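Local structure of monomethylamine corrinoid protein 1 (Methanosarcina barkeri, 3EZX) at residues V147-S152 and V178-G183; L94-V99 and Q122-G127; K8-I13 and L43-K48; Q16-T21 and G68-N73. The protein carries methyl groups on a bound cobamide, between the methyltransferases MtmB and MtbA, during methanogenesis from monomethylamine. All blocks are in the same frame, centred on the assembly; numbering follows the deposited sequence.

Contact 1 of 4, residues V147-S152 and V178-G183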
loop_
_atom_site.group_PDB
_atom_site.type_symbol
_atom_site.label_atom_id
_atom_site.label_comp_id
_atom_site.label_asym_id
_atom_site.label_seq_id
_atom_site.Cartn_x
_atom_site.Cartn_y
_atom_site.Cartn_z
ATOM N N VAL A 147 -10.928 -13.064 -8.655
ATOM C CA VAL A 147 -10.749 -12.263 -7.446
ATOM C C VAL A 147 -9.364 -12.343 -6.811
ATOM O O VAL A 147 -8.795 -13.423 -6.660
ATOM C CB VAL A 147 -11.807 -12.648 -6.382
ATOM C CG1 VAL A 147 -11.557 -11.903 -5.083
ATOM C CG2 VAL A 147 -13.205 -12.326 -6.901
ATOM N N LEU A 148 -8.839 -11.172 -6.452
ATOM C CA LEU A 148 -7.531 -11.039 -5.810
ATOM C C LEU A 148 -7.687 -10.322 -4.476
ATOM O O LEU A 148 -8.209 -9.208 -4.419
ATOM C CB LEU A 148 -6.569 -10.233 -6.691
ATOM C CG LEU A 148 -5.232 -9.812 -6.064
ATOM C CD1 LEU A 148 -4.431 -11.038 -5.632
ATOM C CD2 LEU A 148 -4.444 -8.987 -7.073
ATOM N N LEU A 149 -7.240 -10.963 -3.404
ATOM C CA LEU A 149 -7.325 -10.363 -2.083
ATOM C C LEU A 149 -5.997 -9.698 -1.751
ATOM O O LEU A 149 -5.001 -10.378 -1.503
ATOM C CB LEU A 149 -7.657 -11.426 -1.032
ATOM C CG LEU A 149 -8.983 -12.166 -1.246
ATOM C CD1 LEU A 149 -9.205 -13.169 -0.117
ATOM C CD2 LEU A 149 -10.132 -11.162 -1.310
ATOM N N VAL A 150 -5.993 -8.366 -1.755
ATOM C CA VAL A 150 -4.798 -7.580 -1.455
ATOM C C VAL A 150 -4.868 -7.047 -0.016
ATOM O O VAL A 150 -5.645 -6.136 0.280
ATOM C CB VAL A 150 -4.674 -6.374 -2.423
ATOM C CG1 VAL A 150 -3.306 -5.738 -2.289
ATOM C CG2 VAL A 150 -4.928 -6.817 -3.853
ATOM N N GLY A 151 -4.052 -7.606 0.873
ATOM C CA GLY A 151 -4.073 -7.168 2.261
ATOM C C GLY A 151 -2.839 -6.449 2.789
ATOM O O GLY A 151 -1.708 -6.769 2.423
ATOM N N SER A 152 -3.059 -5.469 3.662
ATOM C CA SER A 152 -1.963 -4.708 4.252
ATOM C C SER A 152 -1.887 -4.887 5.755
ATOM O O SER A 152 -2.875 -5.207 6.409
ATOM C CB SER A 152 -2.106 -3.211 3.955
ATOM O OG SER A 152 -1.667 -2.888 2.653
ATOM N N VAL A 178 -9.907 -17.969 -5.153
ATOM C CA VAL A 178 -9.324 -16.629 -5.130
ATOM C C VAL A 178 -7.819 -16.642 -4.853
ATOM O O VAL A 178 -7.305 -17.531 -4.173
ATOM C CB VAL A 178 -9.990 -15.729 -4.058
ATOM C CG1 VAL A 178 -11.491 -15.678 -4.280
ATOM C CG2 VAL A 178 -9.660 -16.244 -2.659
ATOM N N LYS A 179 -7.122 -15.643 -5.384
ATOM C CA LYS A 179 -5.679 -15.508 -5.196
ATOM C C LYS A 179 -5.444 -14.510 -4.055
ATOM O O LYS A 179 -6.134 -13.493 -3.968
ATOM C CB LYS A 179 -5.050 -15.019 -6.505
ATOM C CG LYS A 179 -5.789 -13.834 -7.099
ATOM C CD LYS A 179 -5.662 -13.738 -8.614
ATOM C CE LYS A 179 -6.509 -12.572 -9.120
ATOM N NZ LYS A 179 -6.550 -12.429 -10.593
ATOM N N CYS A 180 -4.485 -14.801 -3.178
ATOM C CA CYS A 180 -4.200 -13.932 -2.033
ATOM C C CYS A 180 -2.797 -13.332 -1.986
ATOM O O CYS A 180 -1.805 -14.056 -1.987
ATOM C CB CYS A 180 -4.441 -14.698 -0.729
ATOM S SG CYS A 180 -6.149 -15.177 -0.459
ATOM N N MET A 181 -2.730 -12.006 -1.923
ATOM C CA MET A 181 -1.458 -11.293 -1.852
ATOM C C MET A 181 -1.452 -10.374 -0.631
ATOM O O MET A 181 -2.278 -9.465 -0.526
ATOM C CB MET A 181 -1.227 -10.471 -3.134
ATOM C CG MET A 181 0.100 -9.702 -3.163
ATOM S SD MET A 181 0.418 -8.798 -4.715
ATOM C CE MET A 181 -0.669 -7.404 -4.527
ATOM N N PHE A 182 -0.534 -10.624 0.298
ATOM C CA PHE A 182 -0.417 -9.797 1.493
ATOM C C PHE A 182 0.867 -8.967 1.423
ATOM O O PHE A 182 1.831 -9.362 0.774
ATOM C CB PHE A 182 -0.406 -10.661 2.762
ATOM C CG PHE A 182 -1.729 -11.298 3.080
ATOM C CD1 PHE A 182 -1.992 -12.617 2.717
ATOM C CD2 PHE A 182 -2.715 -10.578 3.748
ATOM C CE1 PHE A 182 -3.219 -13.205 3.013
ATOM C CE2 PHE A 182 -3.945 -11.156 4.048
ATOM C CZ PHE A 182 -4.197 -12.473 3.682
ATOM N N GLY A 183 0.872 -7.813 2.082
ATOM C CA GLY A 183 2.051 -6.960 2.076
ATOM C C GLY A 183 2.125 -6.081 3.312
ATOM O O GLY A 183 1.356 -6.265 4.254
#

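Contact 2 of 4, residues L94-V99 and Q122-G127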
loop_
_atom_site.group_PDB
_atom_site.type_symbol
_atom_site.label_atom_id
_atom_site.label_comp_id
_atom_site.label_asym_id
_atom_site.label_seq_id
_atom_site.Cartn_x
_atom_site.Cartn_y
_atom_site.Cartn_z
ATOM N N LEU A 94 -10.880 -8.582 -10.309
ATOM C CA LEU A 94 -11.371 -7.752 -9.219
ATOM C C LEU A 94 -10.445 -7.836 -8.015
ATOM O O LEU A 94 -10.158 -8.924 -7.517
ATOM C CB LEU A 94 -12.765 -8.208 -8.791
ATOM C CG LEU A 94 -13.330 -7.464 -7.573
ATOM C CD1 LEU A 94 -13.761 -6.071 -8.004
ATOM C CD2 LEU A 94 -14.503 -8.234 -6.989
ATOM N N ALA A 95 -9.980 -6.684 -7.549
ATOM C CA ALA A 95 -9.100 -6.654 -6.396
ATOM C C ALA A 95 -9.843 -6.090 -5.196
ATOM O O ALA A 95 -10.420 -5.006 -5.256
ATOM C CB ALA A 95 -7.879 -5.804 -6.694
ATOM N N ILE A 96 -9.841 -6.851 -4.111
ATOM C CA ILE A 96 -10.479 -6.450 -2.864
ATOM C C ILE A 96 -9.333 -6.079 -1.929
ATOM O O ILE A 96 -8.626 -6.965 -1.429
ATOM C CB ILE A 96 -11.303 -7.621 -2.263
ATOM C CG1 ILE A 96 -12.396 -8.068 -3.260
ATOM C CG2 ILE A 96 -11.902 -7.193 -0.932
ATOM C CD1 ILE A 96 -13.148 -9.311 -2.805
ATOM N N THR A 97 -9.143 -4.777 -1.719
ATOM C CA THR A 97 -8.059 -4.267 -0.886
ATOM C C THR A 97 -8.440 -3.894 0.538
ATOM O O THR A 97 -9.512 -3.336 0.783
ATOM C CB THR A 97 -7.406 -3.013 -1.540
ATOM O OG1 THR A 97 -8.422 -2.064 -1.911
ATOM C CG2 THR A 97 -6.596 -3.403 -2.782
ATOM N N PHE A 98 -7.537 -4.165 1.475
ATOM C CA PHE A 98 -7.838 -3.874 2.869
ATOM C C PHE A 98 -6.589 -3.836 3.746
ATOM O O PHE A 98 -5.532 -4.323 3.363
ATOM C CB PHE A 98 -8.766 -4.962 3.392
ATOM C CG PHE A 98 -8.178 -6.341 3.272
ATOM C CD1 PHE A 98 -7.461 -6.895 4.322
ATOM C CD2 PHE A 98 -8.304 -7.067 2.092
ATOM C CE1 PHE A 98 -6.872 -8.153 4.202
ATOM C CE2 PHE A 98 -7.720 -8.322 1.962
ATOM C CZ PHE A 98 -7.002 -8.868 3.021
ATOM N N VAL A 99 -6.724 -3.240 4.923
ATOM C CA VAL A 99 -5.643 -3.178 5.886
ATOM C C VAL A 99 -6.141 -4.027 7.060
ATOM O O VAL A 99 -7.290 -3.900 7.470
ATOM C CB VAL A 99 -5.397 -1.736 6.355
ATOM C CG1 VAL A 99 -4.216 -1.701 7.310
ATOM C CG2 VAL A 99 -5.158 -0.836 5.159
ATOM N N GLN A 122 -10.441 -3.793 -11.294
ATOM C CA GLN A 122 -11.611 -3.122 -10.757
ATOM C C GLN A 122 -11.325 -3.121 -9.266
ATOM O O GLN A 122 -10.878 -4.126 -8.710
ATOM C CB GLN A 122 -12.889 -3.899 -11.044
ATOM C CG GLN A 122 -14.128 -3.147 -10.604
ATOM C CD GLN A 122 -15.324 -4.052 -10.413
ATOM O OE1 GLN A 122 -16.415 -3.594 -10.066
ATOM N NE2 GLN A 122 -15.127 -5.350 -10.633
ATOM N N ILE A 123 -11.580 -1.998 -8.616
ATOM C CA ILE A 123 -11.278 -1.886 -7.203
ATOM C C ILE A 123 -12.437 -1.989 -6.224
ATOM O O ILE A 123 -13.548 -1.533 -6.492
ATOM C CB ILE A 123 -10.519 -0.563 -6.931
ATOM C CG1 ILE A 123 -9.191 -0.573 -7.691
ATOM C CG2 ILE A 123 -10.277 -0.381 -5.448
ATOM C CD1 ILE A 123 -8.336 -1.802 -7.425
ATOM N N VAL A 124 -12.145 -2.617 -5.089
ATOM C CA VAL A 124 -13.084 -2.778 -3.985
ATOM C C VAL A 124 -12.239 -2.514 -2.736
ATOM O O VAL A 124 -11.640 -3.429 -2.166
ATOM C CB VAL A 124 -13.670 -4.200 -3.921
ATOM C CG1 VAL A 124 -14.665 -4.300 -2.768
ATOM C CG2 VAL A 124 -14.367 -4.526 -5.221
ATOM N N ASP A 125 -12.186 -1.245 -2.343
ATOM C CA ASP A 125 -11.402 -0.787 -1.196
ATOM C C ASP A 125 -12.205 -0.866 0.102
ATOM O O ASP A 125 -13.080 -0.034 0.335
ATOM C CB ASP A 125 -10.978 0.664 -1.438
ATOM C CG ASP A 125 -9.813 1.090 -0.576
ATOM O OD1 ASP A 125 -9.685 0.588 0.561
ATOM O OD2 ASP A 125 -9.029 1.945 -1.039
ATOM N N LEU A 126 -11.899 -1.844 0.952
ATOM C CA LEU A 126 -12.618 -2.002 2.217
ATOM C C LEU A 126 -12.217 -1.008 3.316
ATOM O O LEU A 126 -12.881 -0.922 4.351
ATOM C CB LEU A 126 -12.461 -3.436 2.741
ATOM C CG LEU A 126 -13.020 -4.560 1.861
ATOM C CD1 LEU A 126 -12.956 -5.888 2.611
ATOM C CD2 LEU A 126 -14.460 -4.247 1.473
ATOM N N GLY A 127 -11.142 -0.256 3.090
ATOM C CA GLY A 127 -10.686 0.707 4.078
ATOM C C GLY A 127 -9.655 0.100 5.013
ATOM O O GLY A 127 -8.898 -0.776 4.603
#

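Contact 3 of 4, residues K8-I13 and L43-K48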
loop_
_atom_site.group_PDB
_atom_site.type_symbol
_atom_site.label_atom_id
_atom_site.label_comp_id
_atom_site.label_asym_id
_atom_site.label_seq_id
_atom_site.Cartn_x
_atom_site.Cartn_y
_atom_site.Cartn_z
ATOM N N LYS A 8 14.555 17.592 -1.828
ATOM C CA LYS A 8 13.575 18.498 -1.239
ATOM C C LYS A 8 12.326 17.737 -0.792
ATOM O O LYS A 8 11.743 18.021 0.262
ATOM C CB LYS A 8 13.182 19.585 -2.241
ATOM C CG LYS A 8 14.252 20.627 -2.504
ATOM C CD LYS A 8 13.699 21.778 -3.327
ATOM C CE LYS A 8 14.733 22.885 -3.479
ATOM N NZ LYS A 8 14.183 24.081 -4.187
ATOM N N LEU A 9 11.915 16.777 -1.611
ATOM C CA LEU A 9 10.759 15.950 -1.303
ATOM C C LEU A 9 11.122 15.074 -0.110
ATOM O O LEU A 9 10.356 14.946 0.845
ATOM C CB LEU A 9 10.398 15.084 -2.513
ATOM C CG LEU A 9 9.854 15.866 -3.712
ATOM C CD1 LEU A 9 9.851 15.002 -4.961
ATOM C CD2 LEU A 9 8.455 16.370 -3.386
ATOM N N ARG A 10 12.303 14.473 -0.171
ATOM C CA ARG A 10 12.785 13.625 0.909
ATOM C C ARG A 10 12.812 14.405 2.223
ATOM O O ARG A 10 12.318 13.928 3.249
ATOM C CB ARG A 10 14.195 13.123 0.585
ATOM C CG ARG A 10 14.929 12.485 1.752
ATOM C CD ARG A 10 16.423 12.467 1.495
ATOM N NE ARG A 10 16.998 13.812 1.497
ATOM C CZ ARG A 10 18.254 14.091 1.156
ATOM N NH1 ARG A 10 19.075 13.119 0.781
ATOM N NH2 ARG A 10 18.693 15.341 1.189
ATOM N N ASP A 11 13.387 15.607 2.184
ATOM C CA ASP A 11 13.501 16.445 3.376
ATOM C C ASP A 11 12.174 16.971 3.907
ATOM O O ASP A 11 12.018 17.162 5.114
ATOM C CB ASP A 11 14.446 17.627 3.121
ATOM C CG ASP A 11 15.864 17.186 2.789
ATOM O OD1 ASP A 11 16.305 16.149 3.329
ATOM O OD2 ASP A 11 16.542 17.885 2.002
ATOM N N ALA A 12 11.219 17.213 3.015
ATOM C CA ALA A 12 9.918 17.719 3.440
ATOM C C ALA A 12 9.263 16.725 4.392
ATOM O O ALA A 12 8.562 17.117 5.330
ATOM C CB ALA A 12 9.030 17.955 2.233
ATOM N N ILE A 13 9.495 15.439 4.145
ATOM C CA ILE A 13 8.948 14.383 4.987
ATOM C C ILE A 13 9.758 14.307 6.284
ATOM O O ILE A 13 9.197 14.296 7.383
ATOM C CB ILE A 13 9.006 13.015 4.271
ATOM C CG1 ILE A 13 8.170 13.058 2.993
ATOM C CG2 ILE A 13 8.481 11.920 5.185
ATOM C CD1 ILE A 13 6.697 13.314 3.234
ATOM N N LEU A 43 9.686 10.978 -1.639
ATOM C CA LEU A 43 8.850 10.797 -0.459
ATOM C C LEU A 43 9.211 9.522 0.292
ATOM O O LEU A 43 9.455 9.561 1.497
ATOM C CB LEU A 43 7.370 10.762 -0.858
ATOM C CG LEU A 43 6.858 11.959 -1.674
ATOM C CD1 LEU A 43 5.429 11.694 -2.108
ATOM C CD2 LEU A 43 6.945 13.244 -0.856
ATOM N N SER A 44 9.247 8.394 -0.412
ATOM C CA SER A 44 9.587 7.122 0.216
ATOM C C SER A 44 10.973 7.149 0.863
ATOM O O SER A 44 11.166 6.601 1.948
ATOM C CB SER A 44 9.515 5.991 -0.809
ATOM O OG SER A 44 8.194 5.788 -1.260
ATOM N N VAL A 45 11.937 7.778 0.194
ATOM C CA VAL A 45 13.296 7.883 0.727
ATOM C C VAL A 45 13.247 8.577 2.079
ATOM O O VAL A 45 13.891 8.147 3.040
ATOM C CB VAL A 45 14.237 8.721 -0.197
ATOM C CG1 VAL A 45 15.617 8.870 0.448
ATOM C CG2 VAL A 45 14.374 8.060 -1.554
ATOM N N GLY A 46 12.477 9.660 2.137
ATOM C CA GLY A 46 12.325 10.420 3.364
ATOM C C GLY A 46 11.582 9.629 4.424
ATOM O O GLY A 46 11.981 9.634 5.585
ATOM N N MET A 47 10.502 8.947 4.044
ATOM C CA MET A 47 9.743 8.165 5.020
ATOM C C MET A 47 10.619 7.096 5.678
ATOM O O MET A 47 10.437 6.766 6.851
ATOM C CB MET A 47 8.529 7.498 4.372
ATOM C CG MET A 47 7.473 7.006 5.381
ATOM S SD MET A 47 6.636 8.366 6.266
ATOM C CE MET A 47 7.674 8.489 7.698
ATOM N N LYS A 48 11.566 6.554 4.917
ATOM C CA LYS A 48 12.476 5.542 5.434
ATOM C C LYS A 48 13.390 6.159 6.489
ATOM O O LYS A 48 13.570 5.596 7.564
ATOM C CB LYS A 48 13.321 4.955 4.306
ATOM C CG LYS A 48 14.299 3.888 4.768
ATOM C CD LYS A 48 15.140 3.359 3.618
ATOM C CE LYS A 48 16.100 2.274 4.091
ATOM N NZ LYS A 48 16.941 1.753 2.974
#

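Contact 4 of 4, residues Q16-T21 and G68-N73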
loop_
_atom_site.group_PDB
_atom_site.type_symbol
_atom_site.label_atom_id
_atom_site.label_comp_id
_atom_site.label_asym_id
_atom_site.label_seq_id
_atom_site.Cartn_x
_atom_site.Cartn_y
_atom_site.Cartn_z
ATOM N N GLN A 16 8.900 17.107 8.771
ATOM C CA GLN A 16 7.472 17.316 9.008
ATOM C C GLN A 16 6.897 18.578 8.374
ATOM O O GLN A 16 6.172 19.326 9.027
ATOM C CB GLN A 16 7.180 17.343 10.515
ATOM C CG GLN A 16 7.511 16.051 11.248
ATOM C CD GLN A 16 8.998 15.789 11.332
ATOM O OE1 GLN A 16 9.756 16.623 11.828
ATOM N NE2 GLN A 16 9.424 14.626 10.854
ATOM N N ASN A 17 7.213 18.811 7.106
ATOM C CA ASN A 17 6.699 19.983 6.406
ATOM C C ASN A 17 5.409 19.598 5.677
ATOM O O ASN A 17 5.392 19.437 4.457
ATOM C CB ASN A 17 7.738 20.506 5.407
ATOM C CG ASN A 17 7.320 21.812 4.764
ATOM O OD1 ASN A 17 6.206 22.293 4.975
ATOM N ND2 ASN A 17 8.211 22.393 3.969
ATOM N N VAL A 18 4.331 19.458 6.442
ATOM C CA VAL A 18 3.033 19.064 5.904
ATOM C C VAL A 18 2.505 19.986 4.812
ATOM O O VAL A 18 2.102 19.527 3.747
ATOM C CB VAL A 18 1.974 18.997 7.015
ATOM C CG1 VAL A 18 0.709 18.384 6.476
ATOM C CG2 VAL A 18 2.500 18.212 8.195
ATOM N N ALA A 19 2.493 21.285 5.081
ATOM C CA ALA A 19 2.000 22.252 4.110
ATOM C C ALA A 19 2.812 22.271 2.816
ATOM O O ALA A 19 2.254 22.381 1.726
ATOM C CB ALA A 19 1.996 23.638 4.728
ATOM N N GLY A 20 4.128 22.151 2.943
ATOM C CA GLY A 20 4.996 22.197 1.781
ATOM C C GLY A 20 5.041 21.005 0.846
ATOM O O GLY A 20 5.073 21.175 -0.374
ATOM N N THR A 21 5.052 19.800 1.403
ATOM C CA THR A 21 5.119 18.595 0.594
ATOM C C THR A 21 4.254 18.628 -0.665
ATOM O O THR A 21 4.695 18.216 -1.741
ATOM C CB THR A 21 4.750 17.366 1.429
ATOM O OG1 THR A 21 5.697 17.222 2.492
ATOM C CG2 THR A 21 4.770 16.112 0.576
ATOM N N GLY A 68 3.478 11.608 8.478
ATOM C CA GLY A 68 2.448 10.780 7.884
ATOM C C GLY A 68 1.459 11.647 7.129
ATOM O O GLY A 68 1.090 11.348 5.990
ATOM N N LYS A 69 1.033 12.731 7.766
ATOM C CA LYS A 69 0.091 13.644 7.141
ATOM C C LYS A 69 0.769 14.324 5.956
ATOM O O LYS A 69 0.125 14.635 4.958
ATOM C CB LYS A 69 -0.390 14.684 8.156
ATOM C CG LYS A 69 -1.335 15.729 7.592
ATOM C CD LYS A 69 -2.651 15.127 7.118
ATOM C CE LYS A 69 -3.558 16.207 6.522
ATOM N NZ LYS A 69 -4.842 15.671 5.975
ATOM N N ALA A 70 2.074 14.539 6.067
ATOM C CA ALA A 70 2.830 15.169 4.994
ATOM C C ALA A 70 2.766 14.304 3.738
ATOM O O ALA A 70 2.620 14.824 2.628
ATOM C CB ALA A 70 4.272 15.361 5.413
ATOM N N MET A 71 2.873 12.986 3.910
ATOM C CA MET A 71 2.822 12.097 2.765
ATOM C C MET A 71 1.402 11.858 2.260
ATOM O O MET A 71 1.196 11.630 1.072
ATOM C CB MET A 71 3.489 10.753 3.060
ATOM C CG MET A 71 3.975 10.093 1.773
ATOM S SD MET A 71 4.651 8.462 1.921
ATOM C CE MET A 71 6.298 8.868 2.304
ATOM N N SER A 72 0.421 11.908 3.151
ATOM C CA SER A 72 -0.962 11.711 2.737
ATOM C C SER A 72 -1.385 12.888 1.855
ATOM O O SER A 72 -2.095 12.718 0.865
ATOM C CB SER A 72 -1.872 11.616 3.958
ATOM O OG SER A 72 -1.425 10.588 4.820
ATOM N N ASN A 73 -0.941 14.084 2.222
ATOM C CA ASN A 73 -1.264 15.266 1.445
ATOM C C ASN A 73 -0.572 15.184 0.087
ATOM O O ASN A 73 -1.106 15.642 -0.922
ATOM C CB ASN A 73 -0.825 16.536 2.184
ATOM C CG ASN A 73 -1.786 16.934 3.294
ATOM O OD1 ASN A 73 -1.582 17.942 3.973
ATOM N ND2 ASN A 73 -2.840 16.151 3.479
#

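Contact 1 of 4, residues V147-S152 and V178-G183
Strands 147-152 and 179-183 lie side by side and parallel in the Rossmann-like sheet of the B12-binding domain. Leu149 is bonded through both of its backbone polar atoms: its N donates to Lys179 O (2.8 Å), and its O accepts from Met181 N (2.8 Å). Gly151 repeats the pattern, with its N on Met181 O (2.9 Å) and its O taking Gly183 N (2.8 Å). On one face the aliphatic chain of Lys179 crosses Leu148 at about a right angle, and Lys179 CE comes 3.4 Å from Leu148 CB. Lys179 CG sits between the backbone N and the carbonyl carbon (chi1 48°), which sets it against Leu148 CD1. Its NZ reaches a salt bridge with the terminal carboxylate of Met215. Further along, Met181 CE meets Val150 CG1 at 3.8 Å. On the other face Leu149 CD1 touches Cys180 SG (3.7 Å) and Val178 CG2 (4.0 Å). Phe182 brings CD2 obliquely toward Gly151 CA, and helix 161-171 packs on this face. At the C-terminal end, Ser152 OG bonds N3B of the cobamide. N3B is the base nitrogen that would otherwise coordinate cobalt, so this bond is consistent with base-off binding, as in related corrinoid proteins, with His105 probably the axial ligand.

Contact 2 of 4, residues L94-V99 and Q122-G127
Ala95 and Gln122 begin the pairing of two parallel strands, 94-99 and 122-125, joined by helix 107-118 in a beta-alpha-beta crossover. Ala95 N donates to Gln122 O at 2.9 Å and almost straight (174°). Ala95 O then accepts Val124 N, Val124 O takes Thr97 N, and Thr97 O takes Leu126 N at 2.8 Å. The Val99 N to Gly127 O bond that follows is weak.

The side chains pack on two faces. On one, Ile96 and Val124 lie side by side and point the same way, with Ile96 CG1 4.1 Å from Val124 CB. Ile96 CG2 also meets Leu126 CD1 at 3.9 Å. CG2 is the branch anti to the backbone N, while CG1 lies beside it (chi1 -60°). Helix 132-141 backs this face through Glu138 and Val135. On the other face Ala95 CB touches Ile123 CD1 at 4.1 Å, and Thr97 OG1 lies 3.3 Å from Asp125 CA. Helix 107-118 packs here, and the hydroxyls of Thr97 and Thr113 share a weak hydrogen bond. Asp125 forms an Asx turn. Asp125 OD1 accepts Gly127 N at 3.0 Å from the anti side of the carboxylate, and the same OD1 also bonds His109 NE2.

Contact 3 of 4, residues K8-I13 and L43-K48
Arg10 and Gly46 mark the closest backbone approach of two helices in the N-terminal helical bundle. Arg10 CA and Gly46 CA are 4.1 Å apart. The axes of segments 8-13 and 43-48 come within 7.1 Å and cross at -38°. Gly46 has no side chain to hold the helices apart, and Gly46 CA rests 3.5 Å from Arg10 O in a CA-H...O contact. No hydrogen bond joins the two segments.

The packed part lies around Ile13, whose CA-CB bond points at the other helix. Its two branches part. Ile13 CG1 lies beside the backbone N (chi1 -61°) and meets Leu43 CD2 at 4.0 Å, the two side chains crossing at about a right angle. Ile13 CG2 lies anti to the backbone N and reaches the backbone of segment 43-48, 3.8 Å from Met47 N. Ile13 CG2 also touches Met47 SD at 4.1 Å. Leu9 CB adds a longer contact to Leu43 CD2.

The other side is more open to solvent. There the aliphatic part of Arg10 passes obliquely over Val45, with Arg10 CD 3.8 Å from Val45 CG1. Beyond CD the chain bends, and the guanidinium leads away from segment 43-48. It forms a salt bridge with Asp11 next to it in sequence, Arg10 NE to Asp11 OD1 at 3.0 Å. The acid oxygen is met from above the carboxylate plane.

Helix 61-82 packs on the apolar side, with Ala70 against Ile13 and Met71 against Leu43 and Met47. Helix 20-30 closes on Leu9, Ala12 and Leu43 through Leu24 and Thr21. Met47 also touches the bound cobamide, which puts helix 35-55 between helix 3-14 and the cofactor.

Contact 4 of 4, residues Q16-T21 and G68-N73
Asn17 O is gripped twice by Thr21, the residue that packs against Ala70 across this contact. Thr21 N donates to Asn17 O at 3.1 Å and Thr21 OG1 to the same oxygen at 3.0 Å, from above the carbonyl plane. The Asn17 side chain makes a capping bond where the chain turns into the helix: Asn17 OD1 accepts Gly20 N at 2.9 Å, again with the donor above the plane of the acceptor group. These bonds shape the link between two helices of the bundle. Helix 3-14 ends in a Schellman motif with Gln16 as its C-prime residue, and the chain then turns into helix 20-30.

The turn rests on helix 61-82. Thr21 OG1 lies beside its backbone N (chi1 -62°) and there also meets Ala70 CB at 3.7 Å. The methyl CG2 of Thr21, anti to the backbone N, lies next to Ala70 O. Ala70 CB in turn touches the backbone of the turn, 3.9 Å from Val18 CA. Ala70 CB thus touches both residues.

Val18 makes the contact nearer the solvent. Val18 CG1 meets Lys69 CG at 3.5 Å, and the two side chains cross at about a right angle. The Lys69 chain bends at chi2 (64°), and its end leads away from the turn. Asn73, one helical turn beyond Lys69, also borders Val18.

Deeper in the bundle, Thr21 touches Ile13 and Ala74. Gln16 NE2 bonds Ser67 OG. No hydrogen bond passes between segments 16-21 and 68-73. The polar groups of the turn serve mainly to fold it, and methyl and methylene groups make most of the contact with the helix.

Contacts 1 and 2 belong to one sheet. Strands 94-99 and 147-152 are its central neighbours, bonded to each other, so the two contacts run on across four strands. Each contact pairs a central strand with an outer one, yet contact 1 is fully buried and reaches the cobamide, whereas contact 2 is partly exposed. Both are held by backbone hydrogen bonds. Contacts 3 and 4 lie in the helical bundle, with centres about 10 Å apart, and rely on side-chain packing instead. A probable hydrogen bond from Asn17 N to Ala12 O joins them. Contact 3 is mostly buried and touches the cofactor. Contact 4 is partly exposed and away from the annotated sites.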